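Beta-amyloid-like protein (Caenorhabditis elegans, PDB 3K66) is a worm homologue of human amyloid precursor protein whose E2 domain carries a heparin-binding site, consistent with a role in cell adhesion. Local coordinates at residues D109-L114 with S125-L130; Y133-E138 with R176-T180; V36-W40 with F69-V73. Residue numbers count along the deposited sequence, not the author numbering.

Contacts 1 and 2 are buried and belong to one part of the E2 domain; contact 3 lies on the surface, on the opposite side of the chain's centre. Helix 123-154 serves both contact 1 and contact 2, whose centres are about 12 Å apart. They touch: Y110 OH is probably hydrogen-bonded to T180 O at 3.1 Å. Helix 55-119 serves contacts 1 and 3, whose centres are about 60 Å apart. All three pairs run antiparallel. Contact 1 is tight and relies on small residues and a CH-pi contact. Contact 2 is wider and adds a salt bridge between helices 123-154 and 163-182. Contact 3 is the widest, with aromatic, sulfur and aliphatic groups between its helices.

Contact 1. Residues D109-L114 with S125-L130; sequences DYRQAL and SVLQSL
This is a close antiparallel helix pair in the all-helical E2 domain, beside the turn that joins helix 55-119 to helix 123-154. Both segments are regular alpha helix. Their axes approach to 8.3 Å, with an angle of 162° between directions and a signed crossing angle of -162°. Y110 CA lies 4.8 Å from S129 CA, and A113 CA lies 4.8 Å from V126 CA. Small residues make this spacing possible: A113 and S129 both point toward the partner helix, and A113 CB is 4.1 Å from S129 CB.

Y110 and V126 have the most surface buried here, followed by S129. The chi1 of Y110 is t, which lays its ring alongside helix 123-154. L130, with chi1 t and chi2 p, places CD1 over one ring face. This is a CH-pi contact, 3.8 Å from CD1 to the centroid of the Y110 ring and 26° off the normal. S129 CB and V126 O lie at the ring edge. The phenol reaches beyond the pair, where Y110 OH is probably hydrogen-bonded to T180 O of helix 163-182. V126 packs its CG2 against helix 55-119, 3.6 Å from A113 CB and 4.1 Å from L114 CD2. L190 of helix 188-191 also touches V126 and L114. No hydrogen bond joins the two segments. A113 O is hydrogen-bonded to N122 ND2, just before helix 123-154. V126 CG2 also lies close to that carbonyl, 3.2 Å from A113 O.

Contact 2. Residues Y133-E138 with R176-T180; sequences YIRAEE and RINGT
A salt bridge joins R176 to E137. R176 NE donates a hydrogen bond to E137 OE2 at 3.0 Å, with an angle of 135° at the hydrogen. E137 has chi1 and chi2 both m. It has a second charged partner, K103 of helix 55-119. Y133 lies one turn before E137, and its OH makes a weak hydrogen bond to E137 OE2 at 2.6 Å. On the facing helix, T180 OG1 donates to R176 O at 2.6 Å.

This is antiparallel helix packing in the helical bundle of the E2 domain, between helices 123-154 and 163-182. Helix 55-119 joins in, with A106 and T107 on Y133. Both segments are alpha helix, at 168°. The segment axes approach to 10.7 Å, and the closest CA pair is I134 with I177, at 6.8 Å. Long side chains fill the gap. Y133, chi1 t, spans it and brings its OH to 3.3 Å from R176 CB. I177, chi1 m and chi2 t, has the largest buried area in this contact. Its CD1 lies 3.6 Å from E137 CB and 3.3 Å from E138 OE1. I177 CG2 is 4.4 Å from I134 CG1. E138 forms a salt bridge with R206 of helix 195-209, and W202 of that helix touches I177.

Contact 3. Residues V36-W40 with F69-V73; sequences VMKEW and FQKTV
One phenylalanine ring receives three residues of the facing helix. F69, chi1 t and chi2 67°, points toward segment 36-40 and has the largest buried area of the contact. W40, chi1 t and chi2 79°, sets CD1 over one face of this ring, 3.5 Å from F69 CG. The W40 five-membered ring and the F69 ring are obliquely inclined, with planes at 43° and centroids 4.1 Å apart. M37 makes a Met-aromatic contact at the ring edge. Its CA-to-CB bond points away, but chi1 and chi2, both m, bring the sulfur back. M37 SD is 4.0 Å from F69 CE1 and 5.2 Å from the F69 centroid. V36 CG1 also meets the edge, 4.0 Å from F69 CE1. V36 CG2 packs on T72 CG2 at 3.9 Å.

Both segments are alpha helix. They run antiparallel at 175°, and their axes approach to 11.3 Å. In the register, W40 CA is 7.2 Å from F69 CA, and V36 CA is 8.0 Å from V73 CA. No hydrogen bond crosses. The contact joins two long consecutive helices, 14-53 and 55-119, as an antiparallel hairpin. It lies on the surface, about 37 Å, between nearest atoms, from contact 2 (133-138 with 176-180).

Contact 1. Residues D109-L114 with S125-L130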
# COMPACT_ATOMS: atom_id res chain seq x y z
N ASP A 109 -19.06 -5.76 -17.36
CA ASP A 109 -20.42 -5.86 -16.85
C ASP A 109 -21.16 -4.56 -17.18
O ASP A 109 -22.36 -4.59 -17.49
CB ASP A 109 -20.43 -6.08 -15.33
CG ASP A 109 -19.81 -7.41 -14.92
OD1 ASP A 109 -20.01 -8.42 -15.60
OD2 ASP A 109 -19.12 -7.44 -13.88
N TYR A 110 -20.47 -3.42 -17.13
CA TYR A 110 -21.11 -2.13 -17.42
C TYR A 110 -21.60 -1.97 -18.84
O TYR A 110 -22.78 -1.69 -19.08
CB TYR A 110 -20.17 -0.95 -17.14
CG TYR A 110 -20.78 0.41 -17.48
CD1 TYR A 110 -20.09 1.34 -18.24
CD2 TYR A 110 -22.02 0.79 -16.95
CE1 TYR A 110 -20.59 2.61 -18.47
CE2 TYR A 110 -22.54 2.06 -17.16
CZ TYR A 110 -21.82 2.97 -17.91
OH TYR A 110 -22.29 4.26 -18.05
N ARG A 111 -20.67 -2.11 -19.79
CA ARG A 111 -21.01 -1.98 -21.19
C ARG A 111 -22.05 -2.99 -21.64
O ARG A 111 -22.91 -2.68 -22.45
CB ARG A 111 -19.75 -2.11 -22.03
CG ARG A 111 -18.83 -0.91 -21.93
CD ARG A 111 -18.51 -0.41 -23.31
NE ARG A 111 -19.03 0.93 -23.55
CZ ARG A 111 -19.14 1.49 -24.75
NH1 ARG A 111 -18.75 0.82 -25.84
NH2 ARG A 111 -19.60 2.74 -24.86
N GLN A 112 -21.98 -4.20 -21.10
CA GLN A 112 -22.96 -5.21 -21.48
C GLN A 112 -24.30 -4.70 -20.95
O GLN A 112 -25.32 -4.72 -21.66
CB GLN A 112 -22.62 -6.58 -20.87
CG GLN A 112 -22.79 -7.75 -21.86
CD GLN A 112 -22.34 -9.10 -21.31
OE1 GLN A 112 -21.68 -9.89 -22.00
NE2 GLN A 112 -22.70 -9.38 -20.07
N ALA A 113 -24.29 -4.23 -19.71
CA ALA A 113 -25.50 -3.71 -19.08
C ALA A 113 -26.15 -2.70 -20.01
O ALA A 113 -27.38 -2.66 -20.15
CB ALA A 113 -25.15 -3.05 -17.76
N LEU A 114 -25.33 -1.88 -20.65
CA LEU A 114 -25.83 -0.87 -21.57
C LEU A 114 -26.33 -1.47 -22.88
O LEU A 114 -27.44 -1.17 -23.32
CB LEU A 114 -24.75 0.18 -21.87
CG LEU A 114 -24.60 1.31 -20.86
CD1 LEU A 114 -23.38 2.13 -21.21
CD2 LEU A 114 -25.87 2.18 -20.84
N SER A 125 -29.62 -3.07 -13.52
CA SER A 125 -28.32 -3.67 -13.76
C SER A 125 -27.28 -2.65 -14.22
O SER A 125 -26.12 -2.70 -13.81
CB SER A 125 -28.44 -4.80 -14.79
OG SER A 125 -27.20 -5.46 -14.95
N VAL A 126 -27.70 -1.71 -15.07
CA VAL A 126 -26.77 -0.70 -15.56
C VAL A 126 -26.12 0.02 -14.38
O VAL A 126 -24.89 0.12 -14.30
CB VAL A 126 -27.48 0.30 -16.53
CG1 VAL A 126 -26.77 1.65 -16.54
CG2 VAL A 126 -27.47 -0.28 -17.94
N LEU A 127 -26.97 0.49 -13.46
CA LEU A 127 -26.54 1.20 -12.26
C LEU A 127 -25.61 0.38 -11.36
O LEU A 127 -24.51 0.82 -11.03
CB LEU A 127 -27.77 1.64 -11.47
CG LEU A 127 -27.59 2.32 -10.11
CD1 LEU A 127 -26.57 3.43 -10.19
CD2 LEU A 127 -28.92 2.88 -9.67
N GLN A 128 -26.05 -0.81 -10.96
CA GLN A 128 -25.25 -1.67 -10.10
C GLN A 128 -23.91 -1.92 -10.76
O GLN A 128 -22.89 -2.13 -10.10
CB GLN A 128 -25.95 -3.02 -9.87
CG GLN A 128 -26.32 -3.15 -8.50
N SER A 129 -23.93 -1.88 -12.09
CA SER A 129 -22.72 -2.11 -12.87
C SER A 129 -21.80 -0.90 -12.75
O SER A 129 -20.59 -1.01 -12.49
CB SER A 129 -23.09 -2.34 -14.33
OG SER A 129 -22.01 -2.97 -14.99
N LEU A 130 -22.40 0.28 -12.92
CA LEU A 130 -21.68 1.54 -12.84
C LEU A 130 -21.06 1.74 -11.45
O LEU A 130 -19.87 2.02 -11.33
CB LEU A 130 -22.65 2.68 -13.14
CG LEU A 130 -22.02 4.02 -13.49
CD1 LEU A 130 -21.03 3.81 -14.62
CD2 LEU A 130 -23.10 5.00 -13.92

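Contact 2. Residues Y133-E138 with R176-T180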
# COMPACT_ATOMS: atom_id res chain seq x y z
N TYR A 133 -18.02 -0.14 -11.02
CA TYR A 133 -16.90 0.48 -11.71
C TYR A 133 -16.36 1.65 -10.90
O TYR A 133 -15.14 1.84 -10.81
CB TYR A 133 -17.32 0.96 -13.10
CG TYR A 133 -16.26 1.77 -13.77
CD1 TYR A 133 -15.07 1.18 -14.20
CD2 TYR A 133 -16.42 3.14 -13.93
CE1 TYR A 133 -14.06 1.96 -14.75
CE2 TYR A 133 -15.43 3.93 -14.47
CZ TYR A 133 -14.25 3.34 -14.88
OH TYR A 133 -13.24 4.13 -15.42
N ILE A 134 -17.27 2.43 -10.33
CA ILE A 134 -16.91 3.58 -9.52
C ILE A 134 -16.13 3.14 -8.28
O ILE A 134 -15.08 3.69 -7.95
CB ILE A 134 -18.17 4.35 -9.07
CG1 ILE A 134 -18.68 5.18 -10.26
CG2 ILE A 134 -17.87 5.25 -7.86
CD1 ILE A 134 -19.92 5.96 -9.95
N ARG A 135 -16.66 2.15 -7.58
CA ARG A 135 -16.02 1.63 -6.38
C ARG A 135 -14.59 1.28 -6.76
O ARG A 135 -13.65 1.65 -6.06
CB ARG A 135 -16.76 0.38 -5.89
CG ARG A 135 -17.35 0.50 -4.49
CD ARG A 135 -18.16 -0.72 -4.07
NE ARG A 135 -19.47 -0.72 -4.71
CZ ARG A 135 -19.86 -1.63 -5.59
NH1 ARG A 135 -19.03 -2.61 -5.92
NH2 ARG A 135 -21.08 -1.55 -6.13
N ALA A 136 -14.43 0.59 -7.90
CA ALA A 136 -13.12 0.15 -8.38
C ALA A 136 -12.12 1.28 -8.54
O ALA A 136 -11.03 1.24 -7.98
CB ALA A 136 -13.27 -0.59 -9.70
N GLU A 137 -12.48 2.28 -9.34
CA GLU A 137 -11.59 3.41 -9.54
C GLU A 137 -11.32 4.12 -8.20
O GLU A 137 -10.16 4.44 -7.88
CB GLU A 137 -12.21 4.39 -10.54
CG GLU A 137 -12.31 3.80 -11.93
CD GLU A 137 -11.03 3.97 -12.71
OE1 GLU A 137 -9.97 4.12 -12.08
OE2 GLU A 137 -11.08 3.96 -13.96
N GLU A 138 -12.36 4.34 -7.41
CA GLU A 138 -12.18 5.01 -6.13
C GLU A 138 -11.25 4.22 -5.19
O GLU A 138 -10.49 4.82 -4.43
CB GLU A 138 -13.53 5.31 -5.49
CG GLU A 138 -13.66 6.76 -4.99
CD GLU A 138 -13.52 7.81 -6.10
OE1 GLU A 138 -14.17 7.69 -7.15
OE2 GLU A 138 -12.77 8.78 -5.92
N ARG A 176 -11.33 9.03 -16.38
CA ARG A 176 -11.99 7.76 -16.71
C ARG A 176 -13.42 7.73 -16.11
O ARG A 176 -14.40 7.42 -16.81
CB ARG A 176 -11.17 6.55 -16.22
CG ARG A 176 -9.92 6.25 -17.02
CD ARG A 176 -9.21 5.02 -16.50
NE ARG A 176 -8.66 5.25 -15.17
CZ ARG A 176 -7.41 5.59 -14.92
NH1 ARG A 176 -6.53 5.74 -15.91
NH2 ARG A 176 -7.03 5.82 -13.66
N ILE A 177 -13.58 8.08 -14.84
CA ILE A 177 -14.93 8.07 -14.24
C ILE A 177 -15.87 9.03 -14.98
O ILE A 177 -17.03 8.69 -15.25
CB ILE A 177 -14.94 8.39 -12.71
CG1 ILE A 177 -14.23 7.26 -11.95
CG2 ILE A 177 -16.37 8.46 -12.17
CD1 ILE A 177 -14.12 7.47 -10.46
N ASN A 178 -15.42 10.23 -15.30
CA ASN A 178 -16.34 11.10 -16.02
C ASN A 178 -16.64 10.50 -17.38
O ASN A 178 -17.81 10.33 -17.75
CB ASN A 178 -15.78 12.52 -16.14
CG ASN A 178 -16.07 13.34 -14.90
OD1 ASN A 178 -15.31 14.21 -14.51
ND2 ASN A 178 -17.21 13.06 -14.25
N GLY A 179 -15.60 10.13 -18.11
CA GLY A 179 -15.80 9.51 -19.40
C GLY A 179 -16.81 8.38 -19.29
O GLY A 179 -17.71 8.24 -20.10
N THR A 180 -16.68 7.57 -18.25
CA THR A 180 -17.60 6.46 -18.10
C THR A 180 -19.05 6.93 -17.90
O THR A 180 -19.98 6.28 -18.37
CB THR A 180 -17.13 5.54 -16.98
OG1 THR A 180 -15.75 5.23 -17.18
CG2 THR A 180 -17.92 4.25 -16.99

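Contact 3. Residues V36-W40 with F69-V73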
# COMPACT_ATOMS: atom_id res chain seq x y z
N VAL A 36 21.24 -9.33 19.15
CA VAL A 36 22.34 -8.36 19.17
C VAL A 36 22.36 -7.58 20.46
O VAL A 36 23.38 -7.48 21.14
CB VAL A 36 22.23 -7.36 17.98
CG1 VAL A 36 23.20 -6.22 18.16
CG2 VAL A 36 22.53 -8.08 16.69
N MET A 37 21.20 -7.02 20.80
CA MET A 37 21.07 -6.23 22.00
C MET A 37 21.50 -7.03 23.24
O MET A 37 22.03 -6.45 24.20
CB MET A 37 19.64 -5.72 22.10
CG MET A 37 19.33 -4.71 21.01
SD MET A 37 20.60 -3.42 21.09
CE MET A 37 19.97 -2.21 19.86
N LYS A 38 21.30 -8.34 23.22
CA LYS A 38 21.72 -9.20 24.32
C LYS A 38 23.25 -9.25 24.27
O LYS A 38 23.93 -9.12 25.29
CB LYS A 38 21.16 -10.62 24.16
CG LYS A 38 21.76 -11.52 25.09
N GLU A 39 23.79 -9.42 23.07
CA GLU A 39 25.24 -9.46 22.90
C GLU A 39 25.82 -8.15 23.46
O GLU A 39 26.82 -8.16 24.20
CB GLU A 39 25.61 -9.62 21.41
CG GLU A 39 25.00 -10.86 20.74
CD GLU A 39 25.37 -11.02 19.26
OE1 GLU A 39 25.27 -10.04 18.51
OE2 GLU A 39 25.75 -12.14 18.86
N TRP A 40 25.18 -7.03 23.15
CA TRP A 40 25.63 -5.73 23.63
C TRP A 40 25.68 -5.74 25.14
O TRP A 40 26.63 -5.25 25.76
CB TRP A 40 24.67 -4.62 23.17
CG TRP A 40 25.19 -3.24 23.45
CD1 TRP A 40 26.11 -2.55 22.71
CD2 TRP A 40 24.90 -2.42 24.59
NE1 TRP A 40 26.41 -1.35 23.33
CE2 TRP A 40 25.67 -1.25 24.47
CE3 TRP A 40 24.03 -2.56 25.69
CZ2 TRP A 40 25.64 -0.23 25.44
CZ3 TRP A 40 24.00 -1.55 26.65
CH2 TRP A 40 24.80 -0.40 26.51
N PHE A 69 29.60 -3.10 17.28
CA PHE A 69 28.18 -2.91 17.50
C PHE A 69 27.61 -1.87 16.55
O PHE A 69 26.61 -2.13 15.88
CB PHE A 69 27.96 -2.52 18.95
CG PHE A 69 26.56 -2.12 19.28
CD1 PHE A 69 25.52 -3.04 19.25
CD2 PHE A 69 26.28 -0.81 19.65
CE1 PHE A 69 24.22 -2.66 19.61
CE2 PHE A 69 24.99 -0.43 20.01
CZ PHE A 69 23.95 -1.35 19.98
N GLN A 70 28.23 -0.70 16.48
CA GLN A 70 27.71 0.31 15.58
C GLN A 70 27.54 -0.34 14.22
O GLN A 70 26.45 -0.33 13.66
CB GLN A 70 28.65 1.50 15.49
N LYS A 71 28.61 -0.93 13.70
CA LYS A 71 28.55 -1.58 12.40
C LYS A 71 27.48 -2.66 12.30
O LYS A 71 26.69 -2.65 11.35
CB LYS A 71 29.91 -2.19 12.04
CG LYS A 71 30.81 -1.23 11.29
CD LYS A 71 32.24 -1.75 11.16
CE LYS A 71 33.06 -1.46 12.40
NZ LYS A 71 34.51 -1.76 12.18
N THR A 72 27.44 -3.57 13.26
CA THR A 72 26.42 -4.62 13.20
C THR A 72 25.01 -4.06 13.13
O THR A 72 24.18 -4.56 12.38
CB THR A 72 26.48 -5.57 14.39
OG1 THR A 72 27.64 -6.41 14.28
CG2 THR A 72 25.24 -6.45 14.38
N VAL A 73 24.74 -3.01 13.90
CA VAL A 73 23.41 -2.41 13.87
C VAL A 73 23.12 -2.00 12.44
O VAL A 73 22.26 -2.61 11.80
CB VAL A 73 23.34 -1.16 14.78
CG1 VAL A 73 21.98 -0.48 14.61
CG2 VAL A 73 23.56 -1.56 16.23